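Local coordinates for neurogenic locus protein delta (Drosophila melanogaster, PDB 7ALK) that acts as a membrane-bound ligand of the Notch receptor and is required to separate neural from epidermal cell lineages, at residues L130-T144 with T152-L164. Sequence-based numbering, arbitrary orientation.
With NAG (2-acetamido-2-deoxy-beta-D-glucopyranose), chain D.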
loop_
_atom_site.group_PDB
_atom_site.type_symbol
_atom_site.label_atom_id
_atom_site.label_comp_id
_atom_site.label_asym_id
_atom_site.label_seq_id
_atom_site.Cartn_x
_atom_site.Cartn_y
_atom_site.Cartn_z
ATOM N N LEU A 130 8.912 -17.675 -1.563
ATOM C CA LEU A 130 7.495 -17.804 -1.869
ATOM C C LEU A 130 7.145 -16.926 -3.061
ATOM O O LEU A 130 7.712 -15.844 -3.246
ATOM C CB LEU A 130 6.620 -17.436 -0.658
ATOM C CG LEU A 130 6.676 -16.015 -0.094
ATOM C CD1 LEU A 130 5.610 -15.121 -0.711
ATOM C CD2 LEU A 130 6.536 -16.049 1.418
ATOM N N LEU A 131 6.204 -17.407 -3.872
ATOM C CA LEU A 131 5.727 -16.699 -5.053
ATOM C C LEU A 131 4.222 -16.508 -4.946
ATOM O O LEU A 131 3.487 -17.468 -4.691
ATOM C CB LEU A 131 6.068 -17.460 -6.340
ATOM C CG LEU A 131 7.468 -17.334 -6.954
ATOM C CD1 LEU A 131 8.551 -17.899 -6.042
ATOM C CD2 LEU A 131 7.514 -18.003 -8.321
ATOM N N VAL A 132 3.765 -15.273 -5.140
ATOM C CA VAL A 132 2.347 -14.931 -5.100
ATOM C C VAL A 132 2.015 -14.198 -6.394
ATOM O O VAL A 132 2.480 -13.072 -6.610
ATOM C CB VAL A 132 1.986 -14.073 -3.879
ATOM C CG1 VAL A 132 0.484 -13.841 -3.822
ATOM C CG2 VAL A 132 2.473 -14.736 -2.604
ATOM N N GLN A 133 1.208 -14.828 -7.246
ATOM C CA GLN A 133 0.859 -14.279 -8.557
ATOM C C GLN A 133 -0.643 -14.475 -8.750
ATOM O O GLN A 133 -1.094 -15.589 -9.027
ATOM C CB GLN A 133 1.663 -14.963 -9.659
ATOM C CG GLN A 133 1.258 -14.587 -11.072
ATOM C CD GLN A 133 2.333 -14.910 -12.095
ATOM O OE1 GLN A 133 3.520 -14.678 -11.864
ATOM N NE2 GLN A 133 1.919 -15.448 -13.238
ATOM N N GLN A 134 -1.411 -13.396 -8.606
ATOM C CA GLN A 134 -2.866 -13.493 -8.619
ATOM C C GLN A 134 -3.458 -12.151 -9.043
ATOM O O GLN A 134 -2.740 -11.175 -9.278
ATOM C CB GLN A 134 -3.393 -13.929 -7.250
ATOM C CG GLN A 134 -3.203 -12.887 -6.161
ATOM C CD GLN A 134 -3.885 -13.266 -4.862
ATOM O OE1 GLN A 134 -4.670 -12.493 -4.311
ATOM N NE2 GLN A 134 -3.584 -14.460 -4.360
ATOM N N VAL A 135 -4.786 -12.118 -9.137
ATOM C CA VAL A 135 -5.536 -10.936 -9.553
ATOM C C VAL A 135 -5.984 -10.192 -8.303
ATOM O O VAL A 135 -6.697 -10.751 -7.460
ATOM C CB VAL A 135 -6.742 -11.318 -10.426
ATOM C CG1 VAL A 135 -7.483 -10.075 -10.892
ATOM C CG2 VAL A 135 -6.301 -12.164 -11.611
ATOM N N LEU A 136 -5.584 -8.928 -8.183
ATOM C CA LEU A 136 -5.861 -8.125 -7.000
ATOM C C LEU A 136 -6.606 -6.856 -7.391
ATOM O O LEU A 136 -6.214 -6.162 -8.335
ATOM C CB LEU A 136 -4.565 -7.778 -6.259
ATOM C CG LEU A 136 -4.707 -7.038 -4.927
ATOM C CD1 LEU A 136 -5.788 -7.674 -4.072
ATOM C CD2 LEU A 136 -3.384 -7.038 -4.188
ATOM N N GLU A 137 -7.670 -6.557 -6.657
ATOM C CA GLU A 137 -8.508 -5.392 -6.894
ATOM C C GLU A 137 -8.193 -4.296 -5.882
ATOM O O GLU A 137 -7.692 -4.555 -4.784
ATOM C CB GLU A 137 -9.992 -5.771 -6.816
ATOM C CG GLU A 137 -10.410 -6.464 -5.517
ATOM C CD GLU A 137 -9.985 -7.924 -5.447
ATOM O OE1 GLU A 137 -9.518 -8.461 -6.473
ATOM O OE2 GLU A 137 -10.111 -8.531 -4.362
ATOM N N VAL A 138 -8.497 -3.060 -6.267
ATOM C CA VAL A 138 -8.226 -1.904 -5.418
ATOM C C VAL A 138 -9.249 -1.870 -4.287
ATOM O O VAL A 138 -10.448 -1.693 -4.522
ATOM C CB VAL A 138 -8.255 -0.603 -6.232
ATOM C CG1 VAL A 138 -8.308 0.602 -5.307
ATOM C CG2 VAL A 138 -7.035 -0.522 -7.134
ATOM N N SER A 139 -8.771 -2.038 -3.057
ATOM C CA SER A 139 -9.638 -2.036 -1.888
ATOM C C SER A 139 -8.798 -1.747 -0.654
ATOM O O SER A 139 -7.607 -2.067 -0.611
ATOM C CB SER A 139 -10.377 -3.370 -1.731
ATOM O OG SER A 139 -10.976 -3.472 -0.451
ATOM N N SER A 140 -9.435 -1.143 0.350
ATOM C CA SER A 140 -8.748 -0.808 1.590
ATOM C C SER A 140 -8.573 -2.003 2.517
ATOM O O SER A 140 -7.920 -1.864 3.557
ATOM C CB SER A 140 -9.500 0.302 2.330
ATOM O OG SER A 140 -9.371 1.546 1.662
ATOM N N GLU A 141 -9.130 -3.161 2.176
ATOM C CA GLU A 141 -9.024 -4.340 3.024
ATOM C C GLU A 141 -7.729 -5.089 2.737
ATOM O O GLU A 141 -7.288 -5.182 1.588
ATOM C CB GLU A 141 -10.227 -5.266 2.825
ATOM C CG GLU A 141 -10.270 -6.007 1.499
ATOM C CD GLU A 141 -11.184 -7.218 1.543
ATOM O OE1 GLU A 141 -11.453 -7.720 2.655
ATOM O OE2 GLU A 141 -11.637 -7.665 0.469
ATOM N N TRP A 142 -7.115 -5.607 3.797
ATOM C CA TRP A 142 -5.907 -6.404 3.657
ATOM C C TRP A 142 -6.263 -7.847 3.329
ATOM O O TRP A 142 -7.224 -8.404 3.867
ATOM C CB TRP A 142 -5.078 -6.362 4.941
ATOM C CG TRP A 142 -4.531 -5.014 5.294
ATOM C CD1 TRP A 142 -5.110 -4.082 6.102
ATOM C CD2 TRP A 142 -3.282 -4.454 4.867
ATOM N NE1 TRP A 142 -4.305 -2.973 6.199
ATOM C CE2 TRP A 142 -3.177 -3.177 5.451
ATOM C CE3 TRP A 142 -2.245 -4.907 4.046
ATOM C CZ2 TRP A 142 -2.077 -2.347 5.238
ATOM C CZ3 TRP A 142 -1.155 -4.083 3.837
ATOM C CH2 TRP A 142 -1.079 -2.817 4.430
ATOM N N LYS A 143 -5.483 -8.451 2.439
ATOM C CA LYS A 143 -5.576 -9.877 2.158
ATOM C C LYS A 143 -4.417 -10.573 2.860
ATOM O O LYS A 143 -3.249 -10.280 2.580
ATOM C CB LYS A 143 -5.557 -10.150 0.655
ATOM C CG LYS A 143 -6.788 -9.624 -0.077
ATOM C CD LYS A 143 -6.788 -10.027 -1.545
ATOM C CE LYS A 143 -6.945 -11.529 -1.713
ATOM N NZ LYS A 143 -6.893 -11.936 -3.146
ATOM N N THR A 144 -4.741 -11.477 3.779
ATOM C CA THR A 144 -3.750 -12.129 4.624
ATOM C C THR A 144 -3.485 -13.541 4.121
ATOM O O THR A 144 -4.424 -14.280 3.805
ATOM C CB THR A 144 -4.224 -12.165 6.079
ATOM O OG1 THR A 144 -4.314 -10.828 6.587
ATOM C CG2 THR A 144 -3.259 -12.967 6.945
ATOM N N THR A 152 10.034 -23.392 7.961
ATOM C CA THR A 152 9.762 -21.979 8.166
ATOM C C THR A 152 8.346 -21.622 7.736
ATOM O O THR A 152 7.716 -22.315 6.933
ATOM C CB THR A 152 10.766 -21.112 7.400
ATOM O OG1 THR A 152 10.774 -21.494 6.018
ATOM C CG2 THR A 152 12.158 -21.289 7.971
ATOM N N SER A 153 7.856 -20.514 8.287
ATOM C CA SER A 153 6.526 -20.005 7.982
ATOM C C SER A 153 6.569 -18.485 7.999
ATOM O O SER A 153 7.099 -17.892 8.943
ATOM C CB SER A 153 5.492 -20.520 8.989
ATOM O OG SER A 153 4.242 -19.878 8.810
ATOM N N LEU A 154 6.014 -17.864 6.962
ATOM C CA LEU A 154 5.986 -16.411 6.835
ATOM C C LEU A 154 4.546 -15.956 6.656
ATOM O O LEU A 154 3.852 -16.420 5.745
ATOM C CB LEU A 154 6.847 -15.943 5.659
ATOM C CG LEU A 154 6.810 -14.442 5.371
ATOM C CD1 LEU A 154 7.180 -13.648 6.612
ATOM C CD2 LEU A 154 7.740 -14.099 4.224
ATOM N N GLU A 155 4.104 -15.047 7.520
ATOM C CA GLU A 155 2.756 -14.500 7.479
ATOM C C GLU A 155 2.815 -13.035 7.064
ATOM O O GLU A 155 3.678 -12.284 7.529
ATOM C CB GLU A 155 2.068 -14.641 8.840
ATOM C CG GLU A 155 0.570 -14.400 8.815
ATOM C CD GLU A 155 -0.091 -14.710 10.144
ATOM O OE1 GLU A 155 0.570 -15.325 11.008
ATOM O OE2 GLU A 155 -1.271 -14.336 10.324
ATOM N N TYR A 156 1.893 -12.630 6.192
ATOM C CA TYR A 156 1.947 -11.301 5.601
ATOM C C TYR A 156 0.552 -10.867 5.176
ATOM O O TYR A 156 -0.349 -11.689 4.989
ATOM C CB TYR A 156 2.891 -11.263 4.392
ATOM C CG TYR A 156 2.543 -12.284 3.330
ATOM C CD1 TYR A 156 2.961 -13.603 3.441
ATOM C CD2 TYR A 156 1.780 -11.929 2.223
ATOM C CE1 TYR A 156 2.638 -14.539 2.478
ATOM C CE2 TYR A 156 1.452 -12.859 1.255
ATOM C CZ TYR A 156 1.883 -14.162 1.387
ATOM O OH TYR A 156 1.560 -15.092 0.428
ATOM N N ASP A 157 0.390 -9.554 5.024
ATOM C CA ASP A 157 -0.800 -8.951 4.444
ATOM C C ASP A 157 -0.398 -8.122 3.231
ATOM O O ASP A 157 0.697 -7.555 3.186
ATOM C CB ASP A 157 -1.541 -8.058 5.452
ATOM C CG ASP A 157 -1.825 -8.761 6.763
ATOM O OD1 ASP A 157 -1.856 -10.008 6.782
ATOM O OD2 ASP A 157 -2.021 -8.061 7.779
ATOM N N PHE A 158 -1.290 -8.052 2.245
ATOM C CA PHE A 158 -1.011 -7.295 1.032
ATOM C C PHE A 158 -2.298 -6.670 0.517
ATOM O O PHE A 158 -3.381 -7.247 0.648
ATOM C CB PHE A 158 -0.376 -8.172 -0.055
ATOM C CG PHE A 158 -1.235 -9.331 -0.484
ATOM C CD1 PHE A 158 -1.242 -10.514 0.236
ATOM C CD2 PHE A 158 -2.030 -9.238 -1.616
ATOM C CE1 PHE A 158 -2.029 -11.580 -0.160
ATOM C CE2 PHE A 158 -2.818 -10.300 -2.018
ATOM C CZ PHE A 158 -2.818 -11.471 -1.289
ATOM N N ARG A 159 -2.168 -5.483 -0.075
ATOM C CA ARG A 159 -3.310 -4.779 -0.643
ATOM C C ARG A 159 -2.807 -3.682 -1.569
ATOM O O ARG A 159 -1.621 -3.342 -1.580
ATOM C CB ARG A 159 -4.203 -4.181 0.447
ATOM C CG ARG A 159 -3.603 -2.959 1.117
ATOM C CD ARG A 159 -4.542 -2.375 2.154
ATOM N NE ARG A 159 -4.006 -1.152 2.737
ATOM C CZ ARG A 159 -4.575 -0.484 3.730
ATOM N NH1 ARG A 159 -5.709 -0.891 4.275
ATOM N NH2 ARG A 159 -3.994 0.623 4.184
ATOM N N VAL A 160 -3.734 -3.132 -2.351
ATOM C CA VAL A 160 -3.493 -1.959 -3.183
ATOM C C VAL A 160 -4.530 -0.908 -2.821
ATOM O O VAL A 160 -5.731 -1.201 -2.794
ATOM C CB VAL A 160 -3.564 -2.286 -4.686
ATOM C CG1 VAL A 160 -2.983 -1.139 -5.504
ATOM C CG2 VAL A 160 -2.843 -3.578 -4.988
ATOM N N THR A 161 -4.069 0.308 -2.541
ATOM C CA THR A 161 -4.946 1.417 -2.200
ATOM C C THR A 161 -4.530 2.651 -2.985
ATOM O O THR A 161 -3.347 2.856 -3.268
ATOM C CB THR A 161 -4.915 1.728 -0.695
ATOM O OG1 THR A 161 -3.561 1.929 -0.273
ATOM C CG2 THR A 161 -5.531 0.587 0.102
ATOM N N CYS A 162 -5.515 3.472 -3.336
ATOM C CA CYS A 162 -5.251 4.682 -4.096
ATOM C C CYS A 162 -4.633 5.755 -3.206
ATOM O O CYS A 162 -4.853 5.790 -1.992
ATOM C CB CYS A 162 -6.535 5.216 -4.733
ATOM S SG CYS A 162 -7.387 4.069 -5.851
ATOM N N ASP A 163 -3.850 6.634 -3.827
ATOM C CA ASP A 163 -3.267 7.754 -3.106
ATOM C C ASP A 163 -4.347 8.778 -2.758
ATOM O O ASP A 163 -5.504 8.675 -3.175
ATOM C CB ASP A 163 -2.160 8.408 -3.931
ATOM C CG ASP A 163 -0.886 7.586 -3.956
ATOM O OD1 ASP A 163 -0.843 6.529 -3.293
ATOM O OD2 ASP A 163 0.074 7.998 -4.641
ATOM N N LEU A 164 -3.951 9.782 -1.978
ATOM C CA LEU A 164 -4.884 10.826 -1.582
ATOM C C LEU A 164 -5.350 11.612 -2.802
ATOM O O LEU A 164 -4.575 11.875 -3.725
ATOM C CB LEU A 164 -4.230 11.764 -0.566
ATOM C CG LEU A 164 -5.132 12.829 0.062
ATOM C CD1 LEU A 164 -6.192 12.189 0.946
ATOM C CD2 LEU A 164 -4.306 13.833 0.852
HETATM C C1 NAG D . -3.216 -18.301 0.579
HETATM C C2 NAG D . -4.700 -18.368 0.227
HETATM C C3 NAG D . -4.922 -19.348 -0.909
HETATM C C4 NAG D . -4.273 -18.808 -2.173
HETATM C C5 NAG D . -2.814 -18.431 -1.912
HETATM C C6 NAG D . -2.528 -16.959 -2.115
HETATM C C7 NAG D . -6.024 -17.832 2.223
HETATM C C8 NAG D . -6.817 -18.381 3.371
HETATM N N2 NAG D . -5.498 -18.733 1.387
HETATM O O3 NAG D . -6.317 -19.535 -1.115
HETATM O O4 NAG D . -4.329 -19.788 -3.204
HETATM O O5 NAG D . -2.399 -18.766 -0.572
HETATM O O6 NAG D . -1.140 -16.684 -2.005
HETATM O O7 NAG D . -5.865 -16.627 2.060
#
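Arg159 lays its side chain along one face of the Trp142 indole. Its CB rests near Glu141 O (3.4 Å); CG passes CE3 and CZ3 of the indole; CD makes a CH-pi contact over the six-membered ring, 3.7 Å from its centroid. NE and CZ follow over CZ2 and CE2, the guanidinium stacking with its plane 12° from the ring. NH1 gives a weak bond to Ser140 O, while NE forms a salt bridge with Glu5; Thr161 CG2 covers the opposite guanidinium face. Without the indole, as with an alanine here, the guanidinium would probably lose its stacking surface and be freer to swing away from Ser140 O and Glu5. Beside this, Lys143 and Phe158 exchange backbone bonds in the antiparallel hairpin, and Lys143 CB sits over the Phe158 ring face. With CG set between the backbone N and the carbonyl carbon (chi1 60°), the Phe158 ring turns toward Gln134 and Leu136, whose OE1 and CD2 (3.6 Å from Phe158 CD2) meet its edge. Lys143 NZ bonds Gln134 OE1 at 2.6 Å. Farther along, Leu130 packs on Leu154 and Val132 on Tyr156. Largely apolar side chains, the Lys143-Gln134 bond among them, thus join the C2-like domain's two sheets, whereas Asp157, salt-bridged to Arg7, and Arg159 tie their face to strand 3-12 by charge.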